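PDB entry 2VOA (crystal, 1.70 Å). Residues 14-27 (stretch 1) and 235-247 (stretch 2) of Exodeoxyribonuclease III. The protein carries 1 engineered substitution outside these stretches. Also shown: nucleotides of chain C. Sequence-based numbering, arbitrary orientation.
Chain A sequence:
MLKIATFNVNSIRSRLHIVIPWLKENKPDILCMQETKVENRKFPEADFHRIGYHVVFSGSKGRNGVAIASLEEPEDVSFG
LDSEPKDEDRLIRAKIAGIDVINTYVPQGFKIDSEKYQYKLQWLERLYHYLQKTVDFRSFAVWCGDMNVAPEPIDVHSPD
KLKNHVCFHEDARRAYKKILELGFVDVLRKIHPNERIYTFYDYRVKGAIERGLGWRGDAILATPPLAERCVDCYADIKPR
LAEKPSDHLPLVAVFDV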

# COMPACT_ATOMS: atom_id res chain seq x y z
N SER A 14 5.46 2.66 7.08
CA SER A 14 4.22 2.90 6.33
C SER A 14 3.63 4.30 6.53
O SER A 14 2.54 4.58 6.03
CB SER A 14 3.17 1.84 6.68
OG SER A 14 3.51 0.60 6.10
N ARG A 15 4.36 5.19 7.23
CA ARG A 15 3.84 6.53 7.57
C ARG A 15 4.80 7.69 7.31
O ARG A 15 4.51 8.84 7.69
CB ARG A 15 3.34 6.56 9.03
CG ARG A 15 2.06 7.41 9.27
CD ARG A 15 0.85 6.81 8.53
NE ARG A 15 0.58 5.45 9.02
CZ ARG A 15 -0.17 4.55 8.41
NH1 ARG A 15 -0.77 4.83 7.26
NH2 ARG A 15 -0.32 3.34 8.96
N LEU A 16 5.93 7.41 6.66
CA LEU A 16 6.89 8.48 6.33
C LEU A 16 6.27 9.56 5.45
O LEU A 16 6.63 10.75 5.55
CB LEU A 16 8.16 7.91 5.68
CG LEU A 16 9.06 7.05 6.57
CD1 LEU A 16 10.15 6.38 5.73
CD2 LEU A 16 9.68 7.85 7.73
N HIS A 17 5.33 9.17 4.60
CA HIS A 17 4.66 10.12 3.72
C HIS A 17 3.83 11.13 4.51
O HIS A 17 3.43 12.17 3.95
CB HIS A 17 3.78 9.40 2.70
CG HIS A 17 2.58 8.74 3.31
ND1 HIS A 17 2.66 7.55 4.01
CD2 HIS A 17 1.28 9.13 3.36
CE1 HIS A 17 1.45 7.23 4.45
NE2 HIS A 17 0.60 8.16 4.06
N ILE A 18 3.54 10.82 5.78
CA ILE A 18 2.86 11.73 6.70
C ILE A 18 3.89 12.43 7.58
O ILE A 18 3.91 13.65 7.65
CB ILE A 18 1.85 10.99 7.66
CG1 ILE A 18 0.74 10.28 6.88
CG2 ILE A 18 1.25 11.97 8.66
CD1 ILE A 18 -0.13 11.20 6.03
N VAL A 19 4.74 11.65 8.24
CA VAL A 19 5.58 12.17 9.34
C VAL A 19 6.59 13.19 8.80
O VAL A 19 6.76 14.27 9.36
CB VAL A 19 6.32 11.03 10.06
CG1 VAL A 19 7.38 11.57 11.05
CG2 VAL A 19 5.31 10.12 10.77
N ILE A 20 7.26 12.84 7.71
CA ILE A 20 8.32 13.71 7.18
C ILE A 20 7.76 15.09 6.73
O ILE A 20 8.25 16.12 7.21
CB ILE A 20 9.19 12.98 6.12
CG1 ILE A 20 9.86 11.72 6.74
CG2 ILE A 20 10.25 13.93 5.49
CD1 ILE A 20 10.70 11.99 8.02
N PRO A 21 6.73 15.12 5.86
CA PRO A 21 6.12 16.44 5.55
C PRO A 21 5.55 17.16 6.79
O PRO A 21 5.60 18.41 6.87
CB PRO A 21 4.98 16.06 4.59
CG PRO A 21 5.45 14.78 3.95
CD PRO A 21 6.12 14.03 5.07
N TRP A 22 5.03 16.40 7.75
CA TRP A 22 4.47 17.02 8.94
C TRP A 22 5.59 17.73 9.73
O TRP A 22 5.40 18.85 10.20
CB TRP A 22 3.71 15.99 9.79
CG TRP A 22 2.94 16.62 10.92
CD1 TRP A 22 1.64 17.07 10.88
CD2 TRP A 22 3.42 16.89 12.23
NE1 TRP A 22 1.30 17.62 12.10
CE2 TRP A 22 2.36 17.50 12.95
CE3 TRP A 22 4.65 16.67 12.87
CZ2 TRP A 22 2.50 17.90 14.30
CZ3 TRP A 22 4.78 17.05 14.22
CH2 TRP A 22 3.72 17.68 14.90
N LEU A 23 6.76 17.08 9.85
CA LEU A 23 7.92 17.70 10.52
C LEU A 23 8.40 18.95 9.77
O LEU A 23 8.74 19.97 10.37
CB LEU A 23 9.08 16.70 10.70
CG LEU A 23 8.90 15.66 11.81
CD1 LEU A 23 9.93 14.57 11.68
CD2 LEU A 23 8.96 16.30 13.19
N LYS A 24 8.44 18.87 8.44
CA LYS A 24 8.83 20.02 7.64
C LYS A 24 7.90 21.22 7.86
O LYS A 24 8.35 22.36 7.92
CB LYS A 24 8.92 19.63 6.16
CG LYS A 24 10.29 19.08 5.79
CD LYS A 24 10.63 19.37 4.33
CE LYS A 24 12.13 19.71 4.15
NZ LYS A 24 12.69 19.30 2.80
N GLU A 25 6.60 20.95 8.01
CA GLU A 25 5.59 22.01 8.13
C GLU A 25 5.57 22.61 9.52
O GLU A 25 5.56 23.84 9.68
CB GLU A 25 4.19 21.47 7.78
CG GLU A 25 3.00 22.42 8.04
CD GLU A 25 3.00 23.70 7.18
OE1 GLU A 25 3.53 23.70 6.06
OE2 GLU A 25 2.43 24.72 7.63
N ASN A 26 5.60 21.73 10.52
CA ASN A 26 5.35 22.09 11.91
C ASN A 26 6.61 22.38 12.72
O ASN A 26 6.57 23.09 13.74
CB ASN A 26 4.49 21.01 12.57
CG ASN A 26 3.06 21.03 12.05
OD1 ASN A 26 2.22 21.82 12.52
ND2 ASN A 26 2.78 20.19 11.04
N LYS A 27 7.72 21.79 12.27
CA LYS A 27 9.06 22.05 12.83
C LYS A 27 9.09 21.98 14.37
O LYS A 27 9.61 22.92 15.01
CB LYS A 27 9.61 23.39 12.35
CG LYS A 27 9.50 23.62 10.85
CD LYS A 27 9.91 25.06 10.48
CE LYS A 27 9.10 26.10 11.28
NZ LYS A 27 9.03 27.46 10.66
N ALA A 235 -4.68 19.00 19.14
CA ALA A 235 -4.56 17.82 18.29
C ALA A 235 -4.68 18.26 16.85
O ALA A 235 -5.56 19.04 16.50
CB ALA A 235 -5.63 16.76 18.64
N ASP A 236 -3.78 17.78 16.00
CA ASP A 236 -3.79 18.15 14.58
C ASP A 236 -4.57 17.15 13.72
O ASP A 236 -4.09 16.05 13.46
CB ASP A 236 -2.35 18.31 14.08
CG ASP A 236 -2.25 18.88 12.67
OD1 ASP A 236 -1.09 19.07 12.21
OD2 ASP A 236 -3.30 19.15 12.02
N ILE A 237 -5.77 17.54 13.29
CA ILE A 237 -6.64 16.67 12.50
C ILE A 237 -6.16 16.47 11.04
O ILE A 237 -6.52 15.48 10.37
CB ILE A 237 -8.13 17.17 12.53
CG1 ILE A 237 -9.12 16.11 11.99
CG2 ILE A 237 -8.28 18.48 11.77
CD1 ILE A 237 -9.17 14.84 12.79
N LYS A 238 -5.35 17.40 10.54
CA LYS A 238 -4.96 17.37 9.12
C LYS A 238 -4.31 16.04 8.65
O LYS A 238 -4.77 15.46 7.64
CB LYS A 238 -4.10 18.59 8.74
CG LYS A 238 -4.86 19.89 8.80
CD LYS A 238 -4.00 21.06 8.35
CE LYS A 238 -4.69 22.39 8.66
NZ LYS A 238 -3.70 23.40 9.16
N PRO A 239 -3.27 15.55 9.36
CA PRO A 239 -2.70 14.24 8.97
C PRO A 239 -3.69 13.07 9.05
O PRO A 239 -3.53 12.08 8.31
CB PRO A 239 -1.53 14.03 9.95
CG PRO A 239 -1.57 15.14 10.95
CD PRO A 239 -2.59 16.16 10.52
N ARG A 240 -4.71 13.18 9.91
CA ARG A 240 -5.75 12.14 10.04
C ARG A 240 -6.72 12.08 8.83
O ARG A 240 -7.38 11.06 8.59
CB ARG A 240 -6.52 12.31 11.36
CG ARG A 240 -7.51 11.17 11.67
CD ARG A 240 -6.80 9.84 11.86
NE ARG A 240 -7.67 8.68 12.16
CZ ARG A 240 -8.33 7.99 11.23
NH1 ARG A 240 -8.32 8.37 9.95
NH2 ARG A 240 -9.07 6.94 11.56
N LEU A 241 -6.81 13.19 8.11
CA LEU A 241 -7.64 13.31 6.91
C LEU A 241 -6.86 13.04 5.63
O LEU A 241 -7.45 12.93 4.53
CB LEU A 241 -8.25 14.71 6.86
CG LEU A 241 -9.07 15.19 8.06
CD1 LEU A 241 -9.32 16.69 7.95
CD2 LEU A 241 -10.41 14.48 8.11
N ALA A 242 -5.53 12.96 5.74
CA ALA A 242 -4.70 12.74 4.56
C ALA A 242 -4.82 11.30 4.06
O ALA A 242 -5.42 10.44 4.75
CB ALA A 242 -3.25 13.09 4.87
N GLU A 243 -4.26 11.02 2.88
CA GLU A 243 -4.30 9.67 2.31
C GLU A 243 -3.42 8.72 3.12
O GLU A 243 -2.35 9.11 3.58
CB GLU A 243 -3.91 9.68 0.82
CG GLU A 243 -5.09 10.01 -0.07
CD GLU A 243 -6.16 8.93 -0.02
OE1 GLU A 243 -7.19 9.14 0.68
OE2 GLU A 243 -5.96 7.85 -0.64
N LYS A 244 -3.92 7.50 3.31
CA LYS A 244 -3.27 6.47 4.14
C LYS A 244 -2.79 7.04 5.48
O LYS A 244 -1.59 7.05 5.80
CB LYS A 244 -2.16 5.74 3.36
CG LYS A 244 -2.70 4.84 2.24
CD LYS A 244 -1.55 4.26 1.43
CE LYS A 244 -2.02 3.11 0.56
NZ LYS A 244 -0.85 2.27 0.13
N PRO A 245 -3.75 7.54 6.29
CA PRO A 245 -3.40 8.16 7.57
C PRO A 245 -3.13 7.14 8.66
O PRO A 245 -3.61 6.00 8.57
CB PRO A 245 -4.66 8.95 7.92
CG PRO A 245 -5.78 8.13 7.31
CD PRO A 245 -5.20 7.51 6.04
N SER A 246 -2.40 7.55 9.70
CA SER A 246 -2.41 6.80 10.96
C SER A 246 -3.83 6.88 11.53
O SER A 246 -4.57 7.80 11.19
CB SER A 246 -1.48 7.46 11.99
OG SER A 246 -1.44 6.66 13.16
N ASP A 247 -4.20 5.95 12.41
CA ASP A 247 -5.48 6.08 13.12
C ASP A 247 -5.43 7.14 14.23
O ASP A 247 -6.47 7.64 14.65
CB ASP A 247 -6.04 4.72 13.62
CG ASP A 247 -4.99 3.83 14.29
OD1 ASP A 247 -3.84 4.27 14.56
OD2 ASP A 247 -5.36 2.67 14.60
P DG C 3 -2.25 1.19 6.35
OP1 DG C 3 -2.56 2.64 6.38
OP2 DG C 3 -2.10 0.48 5.04
O5' DG C 3 -0.91 0.90 7.16
C5' DG C 3 -0.25 -0.34 7.18
C4' DG C 3 0.06 -0.64 8.63
O4' DG C 3 -1.17 -0.92 9.36
C3' DG C 3 0.94 -1.86 8.85
O3' DG C 3 2.29 -1.49 8.75
C2' DG C 3 0.56 -2.24 10.28
C1' DG C 3 -0.94 -2.06 10.17
N9 DG C 3 -1.70 -3.22 9.65
C8 DG C 3 -2.37 -3.30 8.45
N7 DG C 3 -2.97 -4.44 8.25
C5 DG C 3 -2.68 -5.19 9.38
C6 DG C 3 -3.06 -6.52 9.73
O6 DG C 3 -3.76 -7.30 9.07
N1 DG C 3 -2.54 -6.90 10.97
C2 DG C 3 -1.77 -6.09 11.77
N2 DG C 3 -1.36 -6.61 12.93
N3 DG C 3 -1.40 -4.83 11.46
C4 DG C 3 -1.90 -4.44 10.26
P DG C 4 3.31 -2.26 7.77
OP1 DG C 4 4.49 -1.38 7.62
OP2 DG C 4 2.57 -2.73 6.57
O5' DG C 4 3.75 -3.55 8.60
C5' DG C 4 4.34 -3.39 9.90
C4' DG C 4 4.09 -4.61 10.77
O4' DG C 4 2.68 -4.78 10.97
C3' DG C 4 4.55 -5.95 10.18
O3' DG C 4 5.92 -6.13 10.45
C2' DG C 4 3.69 -6.92 11.00
C1' DG C 4 2.36 -6.16 11.03
N9 DG C 4 1.43 -6.53 9.95
C8 DG C 4 1.07 -5.78 8.85
N7 DG C 4 0.21 -6.38 8.06
C5 DG C 4 -0.02 -7.63 8.67
C6 DG C 4 -0.85 -8.74 8.30
O6 DG C 4 -1.58 -8.85 7.29
N1 DG C 4 -0.77 -9.81 9.19
C2 DG C 4 0.01 -9.81 10.34
N2 DG C 4 -0.03 -10.91 11.11
N3 DG C 4 0.78 -8.78 10.70
C4 DG C 4 0.72 -7.72 9.84
O HOH W 1 -0.02 20.15 10.06
O HOH W 2 -0.11 21.19 13.70

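How does Asp236, at the start of the contact, serve both its own segment and the helix across from it? Its carboxylate divides the work. Asp236 OD2 accepts a hydrogen bond from Lys238 N at 3.1 Å, capping the turn that follows, while Asp236 OD1 accepts one from Trp22 NE1 at 2.8 Å. The N-H...O angle of 161° is close to straight, and the oxygen lies at the edge of the indole, near its plane, where the NE1 hydrogen points. Asn26 ND2 stays 4.2 Å from Asp236 OD1, too far for a direct bond, and two waters bridge the pair: one accepts from Asn26 ND2 and donates to Asp236 OD1, the other donates to Asn26 OD1 and, weakly, to the same Asp236 OD1.

What replaces polar bonding in the middle of the contact? Here Pro239 and Ala242 offer carbon. Pro239 CG lies 3.7 Å from Trp22 CD1, and Pro239 CB lies 3.7 Å from Ile18 CG2, so the proline ring touches two residues one helical turn apart. Further along, Ala242 CB meets Ile18 CD1 at 3.8 Å. Ile18 thus packs against both residues, using different methyl groups, and its CA-to-CB bond points toward stretch 2. Between them Arg240 points away, and its NE instead donates to Asp247 O, within its own stretch, at 3.0 Å.

Why do Glu243 and Lys244 matter when the ends of their side chains lead away? Their contribution is largely backbone. His17 NE2 donates to Glu243 O at 3.1 Å and, weakly, to Lys244 O at 3.0 Å; both oxygens lie at the edge of the imidazole, so one N-H is shared between successive carbonyls. Lys244 O also accepts from Arg15 NH1 at 2.8 Å, which makes this single carbonyl a meeting point for two side chains from stretch 1.

How is Arg15 placed between the end of stretch 2 and the DNA? Pro245 O and Ser246 N lie over one face of its guanidinium. Arg15 NH1 comes within 3.3 Å of Pro245 O, but the angle is too poor for a hydrogen bond, while Arg15 CD approaches Ser246 N at 3.5 Å. The edge is left for better-aligned acceptors: besides bonding Lys244 O, NH1 of Arg15 donates to OP1 of DG3 at 3.0 Å, and Arg15 NH2 donates to O5' of DG3 at 3.1 Å. One guanidinium therefore links the backbone of stretch 2 to a DNA phosphate, fitting for an exodeoxyribonuclease.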